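Local coordinates for protein CCMAN5 (Cellulosimicrobium cellulans, PDB 2XSG) that hydrolyses alpha-mannosidic linkages as a family 92 glycoside hydrolase with a bound calcium ion, probably removing the mannose that caps mannose-6-phosphate on yeast-made glycoproteins, at residues M323-T328 with V398-T403. Numbering follows the deposited sequence.
Sequences MNATST and VHSVPT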
ATOM      1  N   MET A 323      -1.881  -3.001   8.816  1.00  4.41           N
ATOM      2  CA  MET A 323      -1.231  -4.102   9.522  1.00  4.44           C
ATOM      3  C   MET A 323      -2.088  -4.560  10.681  1.00  4.00           C
ATOM      4  O   MET A 323      -2.846  -3.770  11.247  1.00  3.52           O
ATOM      5  CB  MET A 323       0.124  -3.685  10.104  1.00  4.39           C
ATOM      6  CG  MET A 323       1.010  -2.831   9.233  1.00  6.33           C
ATOM      7  SD  MET A 323       2.354  -2.229  10.290  1.00  9.93           S
ATOM      8  CE  MET A 323       2.474  -0.566   9.683  1.00 10.95           C
ATOM      9  N   ASN A 324      -1.952  -5.832  11.037  1.00  3.33           N
ATOM     10  CA  ASN A 324      -2.590  -6.366  12.241  1.00  3.49           C
ATOM     11  C   ASN A 324      -2.058  -5.573  13.441  1.00  3.05           C
ATOM     12  O   ASN A 324      -0.867  -5.648  13.762  1.00  4.44           O
ATOM     13  CB  ASN A 324      -2.294  -7.871  12.361  1.00  2.05           C
ATOM     14  CG  ASN A 324      -3.082  -8.564  13.468  1.00  3.01           C
ATOM     15  OD1 ASN A 324      -3.420  -7.969  14.504  1.00  2.48           O
ATOM     16  ND2 ASN A 324      -3.337  -9.858  13.271  1.00  2.14           N
ATOM     17  N   ALA A 325      -2.928  -4.767  14.049  1.00  2.71           N
ATOM     18  CA  ALA A 325      -2.609  -3.976  15.251  1.00  2.49           C
ATOM     19  C   ALA A 325      -3.290  -4.518  16.522  1.00  2.51           C
ATOM     20  O   ALA A 325      -3.501  -3.784  17.486  1.00  2.76           O
ATOM     21  CB  ALA A 325      -2.989  -2.525  15.032  1.00  2.56           C
ATOM     22  N   THR A 326      -3.584  -5.817  16.516  1.00  2.52           N
ATOM     23  CA  THR A 326      -4.259  -6.527  17.619  1.00  2.79           C
ATOM     24  C   THR A 326      -3.312  -7.478  18.349  1.00  2.94           C
ATOM     25  O   THR A 326      -2.504  -8.166  17.722  1.00  3.21           O
ATOM     26  CB  THR A 326      -5.470  -7.355  17.071  1.00  2.00           C
ATOM     27  OG1 THR A 326      -6.313  -6.491  16.299  1.00  2.53           O
ATOM     28  CG2 THR A 326      -6.299  -8.028  18.183  1.00  2.00           C
ATOM     29  N   SER A 327      -3.440  -7.528  19.671  1.00  3.10           N
ATOM     30  CA  SER A 327      -2.684  -8.463  20.501  1.00  3.68           C
ATOM     31  C   SER A 327      -3.245  -9.873  20.392  1.00  3.60           C
ATOM     32  O   SER A 327      -4.343 -10.058  19.868  1.00  3.75           O
ATOM     33  CB  SER A 327      -2.732  -8.016  21.959  1.00  3.17           C
ATOM     34  OG  SER A 327      -4.029  -8.190  22.521  1.00  4.96           O
ATOM     35  N   THR A 328      -2.500 -10.859  20.903  1.00  3.53           N
ATOM     36  CA  THR A 328      -2.991 -12.250  20.960  1.00  4.17           C
ATOM     37  C   THR A 328      -4.136 -12.410  21.967  1.00  4.49           C
ATOM     38  O   THR A 328      -4.842 -13.419  21.963  1.00  4.47           O
ATOM     39  CB  THR A 328      -1.858 -13.279  21.231  1.00  4.06           C
ATOM     40  OG1 THR A 328      -1.224 -12.991  22.490  1.00  5.52           O
ATOM     41  CG2 THR A 328      -0.821 -13.236  20.117  1.00  2.44           C
ATOM     42  N   VAL A 398      -1.568  10.262  19.251  1.00  5.93           N
ATOM     43  CA  VAL A 398      -0.493   9.295  19.075  1.00  5.79           C
ATOM     44  C   VAL A 398      -1.119   7.981  18.585  1.00  5.25           C
ATOM     45  O   VAL A 398      -2.015   7.444  19.230  1.00  4.93           O
ATOM     46  CB  VAL A 398       0.291   9.077  20.391  1.00  5.90           C
ATOM     47  CG1 VAL A 398       1.319   7.968  20.212  1.00  7.39           C
ATOM     48  CG2 VAL A 398       0.986  10.386  20.818  1.00  6.00           C
ATOM     49  N   HIS A 399      -0.673   7.482  17.434  1.00  4.46           N
ATOM     50  CA  HIS A 399      -1.262   6.263  16.860  1.00  3.71           C
ATOM     51  C   HIS A 399      -0.634   4.915  17.311  1.00  3.48           C
ATOM     52  O   HIS A 399       0.455   4.896  17.884  1.00  3.19           O
ATOM     53  CB  HIS A 399      -1.339   6.406  15.347  1.00  2.90           C
ATOM     54  CG  HIS A 399      -2.476   7.273  14.915  1.00  3.29           C
ATOM     55  ND1 HIS A 399      -2.485   8.640  15.107  1.00  3.39           N
ATOM     56  CD2 HIS A 399      -3.670   6.961  14.365  1.00  2.00           C
ATOM     57  CE1 HIS A 399      -3.631   9.130  14.669  1.00  2.00           C
ATOM     58  NE2 HIS A 399      -4.370   8.133  14.226  1.00  2.00           N
ATOM     59  N   SER A 400      -1.350   3.805  17.096  1.00  3.30           N
ATOM     60  CA  SER A 400      -0.952   2.499  17.659  1.00  3.42           C
ATOM     61  C   SER A 400       0.135   1.794  16.853  1.00  3.36           C
ATOM     62  O   SER A 400       0.781   0.873  17.356  1.00  3.59           O
ATOM     63  CB  SER A 400      -2.177   1.575  17.860  1.00  3.38           C
ATOM     64  OG  SER A 400      -2.662   1.041  16.640  1.00  2.45           O
ATOM     65  N   VAL A 401       0.318   2.237  15.606  1.00  3.11           N
ATOM     66  CA  VAL A 401       1.308   1.697  14.653  1.00  2.51           C
ATOM     67  C   VAL A 401       1.726   2.866  13.750  1.00  3.07           C
ATOM     68  O   VAL A 401       0.992   3.861  13.680  1.00  2.79           O
ATOM     69  CB  VAL A 401       0.708   0.590  13.759  1.00  3.00           C
ATOM     70  CG1 VAL A 401       0.278  -0.634  14.578  1.00  3.01           C
ATOM     71  CG2 VAL A 401      -0.467   1.130  12.932  1.00  2.31           C
ATOM     72  N   PRO A 402       2.889   2.767  13.056  1.00  3.01           N
ATOM     73  CA  PRO A 402       3.208   3.810  12.099  1.00  3.03           C
ATOM     74  C   PRO A 402       2.066   3.938  11.113  1.00  2.95           C
ATOM     75  O   PRO A 402       1.460   2.930  10.722  1.00  2.34           O
ATOM     76  CB  PRO A 402       4.476   3.299  11.393  1.00  3.16           C
ATOM     77  CG  PRO A 402       4.723   1.950  11.882  1.00  3.44           C
ATOM     78  CD  PRO A 402       3.957   1.754  13.146  1.00  3.56           C
ATOM     79  N   THR A 403       1.751   5.172  10.743  1.00  3.00           N
ATOM     80  CA  THR A 403       0.579   5.428   9.912  1.00  2.63           C
ATOM     81  C   THR A 403       0.792   6.687   9.071  1.00  2.70           C
ATOM     82  O   THR A 403       1.794   7.396   9.235  1.00  2.73           O
ATOM     83  CB  THR A 403      -0.685   5.514  10.784  1.00  2.74           C
ATOM     84  OG1 THR A 403      -1.863   5.400   9.971  1.00  2.00           O
ATOM     85  CG2 THR A 403      -0.709   6.825  11.610  1.00  3.53           C
TER
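Met323 reaches Pro402 with its terminal methyl. CB leaves the backbone toward 398-403, yet neither it nor CG closes on that segment. CG stands anti to the carbonyl carbon (chi1 -42°) and the next torsion is extended, which carries SD outward; the sulfur is still 5.0 Å from CG1 of Val401. A bend at chi3 (-140°) then brings CE in, 4.0 Å from CG of Pro402 and 3.8 Å from its carbonyl O, with the two side chains crossing nearly at a right angle. The Ser350 hydroxyl donates to that oxygen; the methyl makes van der Waals contact with it.

Two residues on, Ala325 CB sits 3.8 Å from CG1 of Val401 and 3.9 Å from OG of Ser400, whose hydroxyl is hydrogen-bonded to Asp349. Ala325 is the middle residue of an Asx turn, Thr326 N donating to Asn324 OD1 at 3.0 Å in the carbonyl plane.

Strand 348-349 pairs with 323-324 and touches both Ala325 and Val401. This buried, largely apolar packing joins strand 323-324 to the loop before helix 409-418; Pro402 also rests on Tyr200 and Leu202 of strand 198-208, where the family 92 (alpha/alpha)6-barrel catalytic domain meets the N-terminal beta-sandwich.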